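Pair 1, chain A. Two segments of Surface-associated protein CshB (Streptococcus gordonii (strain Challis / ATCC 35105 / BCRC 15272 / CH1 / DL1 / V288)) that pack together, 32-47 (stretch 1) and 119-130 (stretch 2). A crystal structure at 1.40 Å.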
# COMPACT_ATOMS: atom_id res chain seq x y z
N GLY A 32 8.70 -37.91 8.34
CA GLY A 32 9.06 -38.75 7.19
C GLY A 32 9.17 -37.95 5.87
O GLY A 32 9.64 -38.58 4.90
N TYR A 33 8.80 -36.67 5.87
CA TYR A 33 8.69 -35.88 4.60
C TYR A 33 9.79 -34.80 4.64
O TYR A 33 9.66 -33.86 5.44
CB TYR A 33 7.29 -35.35 4.43
CG TYR A 33 6.94 -34.91 3.04
CD1 TYR A 33 7.49 -33.78 2.47
CD2 TYR A 33 6.05 -35.63 2.28
CE1 TYR A 33 7.19 -33.40 1.17
CE2 TYR A 33 5.76 -35.27 0.97
CZ TYR A 33 6.34 -34.14 0.42
OH TYR A 33 6.06 -33.75 -0.86
N VAL A 34 10.81 -34.97 3.80
CA VAL A 34 12.01 -34.12 3.80
C VAL A 34 12.05 -33.33 2.50
O VAL A 34 12.02 -33.95 1.41
CB VAL A 34 13.33 -34.90 3.97
CG1 VAL A 34 14.49 -33.89 3.95
CG2 VAL A 34 13.28 -35.72 5.27
N VAL A 35 12.17 -32.02 2.63
CA VAL A 35 12.37 -31.17 1.44
C VAL A 35 13.76 -30.59 1.48
O VAL A 35 14.29 -30.18 2.52
CB VAL A 35 11.31 -30.06 1.39
CG1 VAL A 35 9.91 -30.60 1.26
CG2 VAL A 35 11.39 -29.10 2.53
N THR A 36 14.38 -30.60 0.30
CA THR A 36 15.73 -30.05 0.16
C THR A 36 15.68 -29.06 -0.97
O THR A 36 15.30 -29.45 -2.12
CB THR A 36 16.77 -31.12 -0.13
OG1 THR A 36 16.74 -32.14 0.90
CG2 THR A 36 18.15 -30.52 -0.21
N LEU A 37 16.08 -27.83 -0.73
CA LEU A 37 16.22 -26.78 -1.73
C LEU A 37 17.72 -26.60 -1.96
O LEU A 37 18.50 -26.49 -0.98
CB LEU A 37 15.68 -25.42 -1.29
CG LEU A 37 14.26 -25.37 -0.74
CD1 LEU A 37 13.85 -23.93 -0.48
CD2 LEU A 37 13.24 -26.17 -1.47
N THR A 38 18.13 -26.53 -3.21
CA THR A 38 19.52 -26.24 -3.56
C THR A 38 19.56 -25.02 -4.47
O THR A 38 18.79 -25.00 -5.43
CB THR A 38 20.20 -27.40 -4.29
OG1 THR A 38 20.09 -28.60 -3.50
CG2 THR A 38 21.66 -27.12 -4.56
N VAL A 39 20.37 -24.02 -4.14
CA VAL A 39 20.49 -22.85 -5.02
C VAL A 39 21.17 -23.23 -6.32
O VAL A 39 22.34 -23.70 -6.28
CB VAL A 39 21.20 -21.71 -4.32
CG1 VAL A 39 21.33 -20.57 -5.28
CG2 VAL A 39 20.54 -21.32 -3.02
N LYS A 40 20.47 -23.12 -7.44
CA LYS A 40 21.02 -23.46 -8.78
C LYS A 40 21.61 -22.19 -9.41
O LYS A 40 22.61 -22.28 -10.12
CB LYS A 40 19.88 -24.00 -9.64
CG LYS A 40 20.27 -24.40 -11.05
CD LYS A 40 19.13 -25.00 -11.81
CE LYS A 40 19.56 -25.55 -13.15
NZ LYS A 40 18.84 -26.81 -13.44
N GLU A 41 20.91 -21.05 -9.26
CA GLU A 41 21.27 -19.79 -9.94
C GLU A 41 20.90 -18.61 -9.05
O GLU A 41 19.89 -18.69 -8.32
CB GLU A 41 20.50 -19.63 -11.27
CG GLU A 41 20.79 -20.67 -12.30
CD GLU A 41 20.11 -20.30 -13.60
OE1 GLU A 41 20.85 -20.03 -14.59
OE2 GLU A 41 18.87 -20.14 -13.57
N LEU A 42 21.71 -17.57 -9.06
CA LEU A 42 21.43 -16.29 -8.41
C LEU A 42 21.58 -15.20 -9.49
O LEU A 42 22.67 -14.54 -9.62
CB LEU A 42 22.37 -16.05 -7.22
CG LEU A 42 22.09 -16.96 -6.04
CD1 LEU A 42 23.32 -17.15 -5.17
CD2 LEU A 42 20.94 -16.40 -5.22
N LYS A 43 20.53 -14.99 -10.23
CA LYS A 43 20.53 -14.08 -11.37
C LYS A 43 19.17 -13.46 -11.52
O LYS A 43 18.12 -14.05 -11.18
CB LYS A 43 20.92 -14.77 -12.67
CG LYS A 43 22.36 -15.25 -12.76
CD LYS A 43 22.77 -15.51 -14.27
CE LYS A 43 24.26 -15.63 -14.52
NZ LYS A 43 25.04 -14.50 -13.96
N PRO A 44 19.12 -12.20 -12.02
CA PRO A 44 17.85 -11.51 -12.19
C PRO A 44 17.10 -11.87 -13.49
O PRO A 44 17.58 -12.60 -14.33
CB PRO A 44 18.27 -10.05 -12.21
CG PRO A 44 19.61 -10.10 -12.92
CD PRO A 44 20.29 -11.32 -12.31
N PHE A 45 15.86 -11.43 -13.54
CA PHE A 45 14.91 -11.90 -14.59
C PHE A 45 15.43 -11.50 -16.00
O PHE A 45 15.15 -12.24 -16.96
CB PHE A 45 13.53 -11.35 -14.35
CG PHE A 45 12.43 -11.91 -15.20
CD1 PHE A 45 12.01 -13.23 -15.06
CD2 PHE A 45 11.85 -11.12 -16.16
CE1 PHE A 45 10.98 -13.68 -15.86
CE2 PHE A 45 10.82 -11.59 -16.98
CZ PHE A 45 10.40 -12.88 -16.80
N ASN A 46 16.13 -10.41 -16.13
CA ASN A 46 16.68 -9.93 -17.44
C ASN A 46 17.78 -10.87 -17.94
O ASN A 46 18.24 -10.66 -19.08
CB ASN A 46 17.16 -8.49 -17.30
CG ASN A 46 18.17 -8.25 -16.20
OD1 ASN A 46 17.87 -8.56 -15.06
ND2 ASN A 46 19.33 -7.65 -16.45
N SER A 47 18.17 -11.88 -17.19
CA SER A 47 19.11 -12.93 -17.63
C SER A 47 18.42 -14.17 -18.13
O SER A 47 19.17 -15.12 -18.53
CB SER A 47 20.08 -13.32 -16.54
OG SER A 47 19.47 -14.09 -15.52
N THR A 119 16.66 -2.84 -5.87
CA THR A 119 17.40 -3.98 -6.44
C THR A 119 16.66 -4.67 -7.56
O THR A 119 15.48 -4.46 -7.77
CB THR A 119 17.77 -5.01 -5.36
OG1 THR A 119 16.56 -5.61 -4.91
CG2 THR A 119 18.54 -4.40 -4.21
N ASN A 120 17.39 -5.52 -8.25
CA ASN A 120 16.90 -6.38 -9.34
C ASN A 120 17.66 -7.68 -9.17
O ASN A 120 18.90 -7.75 -9.34
CB ASN A 120 17.20 -5.74 -10.69
CG ASN A 120 16.87 -6.59 -11.90
OD1 ASN A 120 15.91 -7.34 -11.92
ND2 ASN A 120 17.62 -6.37 -12.99
N TRP A 121 16.95 -8.70 -8.69
CA TRP A 121 17.61 -9.96 -8.25
C TRP A 121 16.72 -11.14 -8.54
O TRP A 121 15.50 -10.99 -8.74
CB TRP A 121 17.99 -9.91 -6.75
CG TRP A 121 16.84 -9.85 -5.81
CD1 TRP A 121 16.16 -8.75 -5.38
CD2 TRP A 121 16.25 -10.93 -5.05
NE1 TRP A 121 15.25 -9.05 -4.41
CE2 TRP A 121 15.29 -10.40 -4.18
CE3 TRP A 121 16.52 -12.30 -4.99
CZ2 TRP A 121 14.56 -11.17 -3.27
CZ3 TRP A 121 15.79 -13.07 -4.10
CH2 TRP A 121 14.84 -12.51 -3.26
N GLY A 122 17.30 -12.33 -8.42
CA GLY A 122 16.48 -13.56 -8.48
C GLY A 122 17.25 -14.72 -7.93
O GLY A 122 18.47 -14.65 -7.68
N VAL A 123 16.53 -15.78 -7.71
CA VAL A 123 17.07 -17.07 -7.22
C VAL A 123 16.32 -18.19 -7.89
O VAL A 123 15.08 -18.11 -8.02
CB VAL A 123 16.98 -17.17 -5.69
CG1 VAL A 123 15.56 -17.02 -5.14
CG2 VAL A 123 17.72 -18.43 -5.23
N LYS A 124 17.02 -19.24 -8.31
CA LYS A 124 16.37 -20.47 -8.80
C LYS A 124 16.86 -21.63 -7.93
O LYS A 124 18.06 -21.75 -7.68
CB LYS A 124 16.72 -20.72 -10.24
CG LYS A 124 15.87 -21.79 -10.88
CD LYS A 124 16.12 -21.85 -12.38
CE LYS A 124 15.00 -22.46 -13.20
NZ LYS A 124 14.85 -21.73 -14.49
N PHE A 125 15.89 -22.38 -7.45
CA PHE A 125 16.16 -23.55 -6.60
C PHE A 125 15.82 -24.85 -7.33
O PHE A 125 14.82 -24.95 -7.96
CB PHE A 125 15.23 -23.53 -5.39
CG PHE A 125 15.47 -22.42 -4.40
CD1 PHE A 125 16.53 -22.46 -3.51
CD2 PHE A 125 14.65 -21.32 -4.35
CE1 PHE A 125 16.76 -21.45 -2.59
CE2 PHE A 125 14.88 -20.31 -3.44
CZ PHE A 125 15.91 -20.38 -2.55
N ASP A 126 16.69 -25.82 -7.13
CA ASP A 126 16.39 -27.23 -7.46
C ASP A 126 15.64 -27.72 -6.22
O ASP A 126 16.03 -27.39 -5.12
CB ASP A 126 17.66 -28.03 -7.76
CG ASP A 126 18.22 -27.88 -9.17
OD1 ASP A 126 17.46 -27.92 -10.11
OD2 ASP A 126 19.42 -27.69 -9.31
N ILE A 127 14.56 -28.43 -6.42
CA ILE A 127 13.73 -28.92 -5.29
C ILE A 127 13.69 -30.44 -5.34
O ILE A 127 13.48 -30.97 -6.39
CB ILE A 127 12.29 -28.41 -5.42
CG1 ILE A 127 12.21 -26.89 -5.33
CG2 ILE A 127 11.38 -29.08 -4.40
CD1 ILE A 127 10.87 -26.46 -5.85
N GLU A 128 13.84 -31.05 -4.18
CA GLU A 128 13.68 -32.51 -4.04
C GLU A 128 12.85 -32.77 -2.78
O GLU A 128 13.09 -32.15 -1.78
CB GLU A 128 15.05 -33.14 -3.89
CG GLU A 128 15.09 -34.57 -3.38
CD GLU A 128 16.54 -34.82 -3.04
OE1 GLU A 128 17.35 -34.69 -3.96
OE2 GLU A 128 16.86 -34.97 -1.86
N ALA A 129 11.84 -33.60 -2.92
CA ALA A 129 11.04 -34.02 -1.77
C ALA A 129 11.15 -35.52 -1.66
O ALA A 129 11.08 -36.22 -2.68
CB ALA A 129 9.60 -33.64 -1.94
N THR A 130 11.33 -36.02 -0.44
CA THR A 130 11.31 -37.48 -0.18
C THR A 130 10.33 -37.80 0.92
O THR A 130 10.15 -37.05 1.87
CB THR A 130 12.69 -38.02 0.15
OG1 THR A 130 13.13 -37.44 1.39
CG2 THR A 130 13.70 -37.77 -0.95
O HOH W 1 12.15 -38.89 3.52
O HOH W 2 14.76 -34.17 0.31
O HOH W 3 17.24 -20.63 -15.35
O HOH W 4 14.85 -9.89 -11.31

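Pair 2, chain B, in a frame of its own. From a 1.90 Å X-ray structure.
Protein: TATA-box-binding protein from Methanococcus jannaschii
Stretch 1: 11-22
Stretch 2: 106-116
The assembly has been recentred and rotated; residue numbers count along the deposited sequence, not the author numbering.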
# COMPACT_ATOMS: atom_id res chain seq x y z
N PRO B 11 -6.88 -37.09 -18.55
CA PRO B 11 -6.46 -35.75 -18.91
C PRO B 11 -5.00 -35.75 -19.36
O PRO B 11 -4.13 -36.29 -18.67
CB PRO B 11 -6.62 -34.97 -17.60
CG PRO B 11 -7.73 -35.66 -16.89
CD PRO B 11 -7.66 -37.11 -17.29
N GLU B 12 -4.75 -35.14 -20.52
CA GLU B 12 -3.41 -35.07 -21.07
C GLU B 12 -3.11 -33.65 -21.54
O GLU B 12 -4.01 -32.96 -22.00
CB GLU B 12 -3.30 -36.06 -22.23
CG GLU B 12 -1.88 -36.47 -22.56
CD GLU B 12 -1.79 -37.58 -23.60
OE1 GLU B 12 -0.74 -37.65 -24.26
OE2 GLU B 12 -2.75 -38.35 -23.78
N ILE B 13 -1.84 -33.25 -21.44
CA ILE B 13 -1.36 -31.93 -21.85
C ILE B 13 -1.12 -31.86 -23.36
O ILE B 13 -0.47 -32.73 -23.93
CB ILE B 13 -0.04 -31.56 -21.09
CG1 ILE B 13 -0.32 -31.22 -19.62
CG2 ILE B 13 0.80 -30.51 -21.83
CD1 ILE B 13 -1.32 -30.07 -19.37
N LYS B 14 -1.67 -30.83 -23.99
CA LYS B 14 -1.34 -30.47 -25.37
C LYS B 14 -0.75 -29.08 -25.37
O LYS B 14 -1.37 -28.16 -24.83
CB LYS B 14 -2.59 -30.51 -26.26
CG LYS B 14 -2.37 -29.93 -27.66
CD LYS B 14 -3.53 -30.29 -28.61
CE LYS B 14 -3.22 -29.86 -30.05
NZ LYS B 14 -1.78 -30.06 -30.44
N ILE B 15 0.44 -28.91 -25.97
CA ILE B 15 1.05 -27.59 -26.08
C ILE B 15 0.45 -26.94 -27.32
O ILE B 15 0.38 -27.56 -28.40
CB ILE B 15 2.59 -27.69 -26.20
CG1 ILE B 15 3.17 -28.46 -25.00
CG2 ILE B 15 3.23 -26.29 -26.40
CD1 ILE B 15 2.90 -27.83 -23.66
N VAL B 16 -0.07 -25.74 -27.14
CA VAL B 16 -0.79 -25.08 -28.22
C VAL B 16 0.08 -23.99 -28.81
O VAL B 16 0.09 -23.78 -30.03
CB VAL B 16 -2.19 -24.58 -27.78
CG1 VAL B 16 -2.77 -23.63 -28.82
CG2 VAL B 16 -3.14 -25.77 -27.60
N ASN B 17 0.84 -23.32 -27.97
CA ASN B 17 1.80 -22.36 -28.47
C ASN B 17 3.02 -22.23 -27.57
O ASN B 17 3.00 -22.64 -26.42
CB ASN B 17 1.14 -21.00 -28.82
CG ASN B 17 1.10 -19.99 -27.66
OD1 ASN B 17 0.06 -19.39 -27.39
ND2 ASN B 17 2.24 -19.74 -27.03
N VAL B 18 4.09 -21.67 -28.12
CA VAL B 18 5.26 -21.37 -27.29
C VAL B 18 5.70 -19.93 -27.58
O VAL B 18 5.39 -19.41 -28.65
CB VAL B 18 6.43 -22.34 -27.54
CG1 VAL B 18 6.04 -23.79 -27.29
CG2 VAL B 18 7.01 -22.19 -28.98
N VAL B 19 6.35 -19.29 -26.61
CA VAL B 19 7.05 -18.02 -26.83
C VAL B 19 8.52 -18.36 -26.59
O VAL B 19 8.85 -18.98 -25.59
CB VAL B 19 6.54 -16.91 -25.87
CG1 VAL B 19 7.38 -15.61 -26.01
CG2 VAL B 19 5.04 -16.64 -26.10
N VAL B 20 9.39 -18.01 -27.53
CA VAL B 20 10.82 -18.29 -27.38
C VAL B 20 11.65 -17.01 -27.51
O VAL B 20 11.19 -16.02 -28.12
CB VAL B 20 11.32 -19.32 -28.41
CG1 VAL B 20 10.53 -20.65 -28.31
CG2 VAL B 20 11.28 -18.76 -29.86
N SER B 21 12.84 -17.03 -26.93
CA SER B 21 13.82 -15.96 -27.15
C SER B 21 15.14 -16.53 -27.60
O SER B 21 15.45 -17.70 -27.36
CB SER B 21 14.07 -15.15 -25.85
OG SER B 21 14.50 -16.02 -24.82
N THR B 22 15.94 -15.68 -28.26
CA THR B 22 17.30 -16.02 -28.56
C THR B 22 18.08 -14.74 -28.83
O THR B 22 17.53 -13.63 -28.70
CB THR B 22 17.39 -17.03 -29.75
OG1 THR B 22 18.72 -17.52 -29.83
CG2 THR B 22 17.02 -16.38 -31.09
N ILE B 106 12.80 -21.44 -24.36
CA ILE B 106 11.37 -21.26 -24.13
C ILE B 106 11.15 -20.22 -23.04
O ILE B 106 11.71 -20.34 -21.96
CB ILE B 106 10.64 -22.62 -23.78
CG1 ILE B 106 10.55 -23.50 -25.03
CG2 ILE B 106 9.24 -22.36 -23.24
CD1 ILE B 106 10.26 -25.00 -24.71
N GLN B 107 10.36 -19.20 -23.34
CA GLN B 107 10.00 -18.19 -22.36
C GLN B 107 8.61 -18.40 -21.78
O GLN B 107 8.36 -18.06 -20.64
CB GLN B 107 10.05 -16.79 -22.95
CG GLN B 107 11.44 -16.33 -23.31
CD GLN B 107 12.32 -16.11 -22.09
OE1 GLN B 107 11.82 -15.96 -20.97
NE2 GLN B 107 13.63 -16.10 -22.31
N ASN B 108 7.70 -18.88 -22.61
CA ASN B 108 6.31 -19.12 -22.20
C ASN B 108 5.70 -20.23 -23.06
O ASN B 108 6.19 -20.52 -24.14
CB ASN B 108 5.47 -17.83 -22.35
CG ASN B 108 4.41 -17.67 -21.26
OD1 ASN B 108 3.81 -18.64 -20.80
ND2 ASN B 108 4.16 -16.41 -20.86
N MET B 109 4.63 -20.85 -22.56
CA MET B 109 3.85 -21.82 -23.35
C MET B 109 2.41 -21.77 -22.90
O MET B 109 2.13 -21.48 -21.74
CB MET B 109 4.33 -23.26 -23.13
CG MET B 109 5.82 -23.49 -23.10
SD MET B 109 6.34 -25.15 -22.61
CE MET B 109 6.25 -25.99 -24.18
N VAL B 110 1.50 -22.06 -23.83
CA VAL B 110 0.10 -22.27 -23.50
C VAL B 110 -0.10 -23.78 -23.66
O VAL B 110 0.25 -24.34 -24.71
CB VAL B 110 -0.86 -21.52 -24.46
CG1 VAL B 110 -2.31 -21.97 -24.28
CG2 VAL B 110 -0.77 -19.99 -24.26
N ALA B 111 -0.59 -24.43 -22.60
CA ALA B 111 -0.96 -25.84 -22.64
C ALA B 111 -2.45 -25.91 -22.34
O ALA B 111 -2.99 -25.09 -21.56
CB ALA B 111 -0.19 -26.61 -21.62
N THR B 112 -3.11 -26.89 -22.95
CA THR B 112 -4.51 -27.16 -22.68
C THR B 112 -4.71 -28.62 -22.29
O THR B 112 -3.91 -29.52 -22.65
CB THR B 112 -5.42 -26.81 -23.88
OG1 THR B 112 -5.06 -27.62 -25.02
CG2 THR B 112 -5.31 -25.31 -24.26
N ALA B 113 -5.77 -28.85 -21.51
CA ALA B 113 -6.17 -30.18 -21.13
C ALA B 113 -7.67 -30.18 -20.85
O ALA B 113 -8.31 -29.14 -20.82
CB ALA B 113 -5.39 -30.65 -19.92
N ASP B 114 -8.25 -31.36 -20.71
CA ASP B 114 -9.67 -31.43 -20.42
C ASP B 114 -9.83 -32.23 -19.15
O ASP B 114 -9.23 -33.30 -19.00
CB ASP B 114 -10.44 -32.03 -21.60
CG ASP B 114 -10.74 -31.00 -22.67
OD1 ASP B 114 -11.69 -30.23 -22.53
OD2 ASP B 114 -10.03 -30.96 -23.68
N LEU B 115 -10.57 -31.66 -18.20
CA LEU B 115 -10.72 -32.29 -16.88
C LEU B 115 -11.48 -33.63 -16.96
O LEU B 115 -11.26 -34.50 -16.12
CB LEU B 115 -11.46 -31.36 -15.91
CG LEU B 115 -10.75 -30.11 -15.38
CD1 LEU B 115 -11.71 -29.37 -14.44
CD2 LEU B 115 -9.44 -30.44 -14.66
N GLY B 116 -12.35 -33.78 -17.95
CA GLY B 116 -13.22 -34.99 -18.04
C GLY B 116 -14.53 -34.81 -17.29
O GLY B 116 -15.46 -35.66 -17.38
O HOH W 5 -6.94 -33.57 -21.69

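What backbone arrangement do the two pairs share? Each joins two antiparallel strands, and 14 central residues superpose with an RMSD of 0.6 Å. The common landmark is a classic beta bulge, where one carbonyl serves two successive amides. In pair 1, K124(A) O accepts K40(A) N at 2.8 Å and, weakly, E41(A) N at 3.3 Å. In pair 2, V110(B) O accepts V16(B) N at 2.8 Å and, weakly, N17(B) N at 3.5 Å. Return bonds close the step: K124(A) N to E41(A) O at 2.9 Å, and V110(B) N to N17(B) O at 3.0 Å. K40(A) matches V16(B), the extra residue in each case, with phi/psi of -93/-41 and -105/-37.

How is the face carrying V39(A) and F125(A), or I15(B) and A111(B), filled beside the bulge? V39(A) matches I15(B), and F125(A) matches A111(B). In pair 1 the bulk sits on the second strand: the F125(A) ring carries L37(A) CD1 over one face, and its CE1 lies 3.8 Å from V39(A) CG2. In pair 2 the cross-strand partner is a single methyl, and the isoleucine reaches it, I15(B) CD1 lying 3.9 Å from A111(B) CB. L37(A) matches I13(B), and I127(A) matches A113(B); here L37(A) CD2 to I127(A) CG1 is 4.1 Å, and I13(B) CD1 to A113(B) CB is also 4.1 Å, so a long side chain again meets alanine in pair 2.

What happens on the same face past the bulge? L42(A) matches V18(B), and V123(A) matches M109(B), so the longer side chain changes strands. L42(A) CD2 reaches V123(A) CG2 at 3.8 Å, whereas the methionine extends its CE to 3.8 Å from V18(B) CG1. The same CE is 3.8 Å from I15(B) CG2, so M109(B) touches residues before and after the bulge; V123(A) does likewise, its CG2 also lying 4.2 Å from V39(A) CG1.

How do the side chains around the bulge on the other face differ? Pair 1 uses charge. K40(A) NZ forms a long salt bridge with D126(A) OD1 at 3.8 Å, and water 3 links E41(A) and K124(A), donating to E41(A) OE2 at 2.5 Å and accepting from K124(A) NZ at 2.8 Å. At the matching positions pair 2 has van der Waals contact instead: V16(B) CG2 lies 3.7 Å from the hydroxyl oxygen T112(B) OG1, and V16(B) CB meets V110(B) CG1 at 4.4 Å. The backbone step is thus held constant while its side chains are charged in one pair and uncharged and compact in the other.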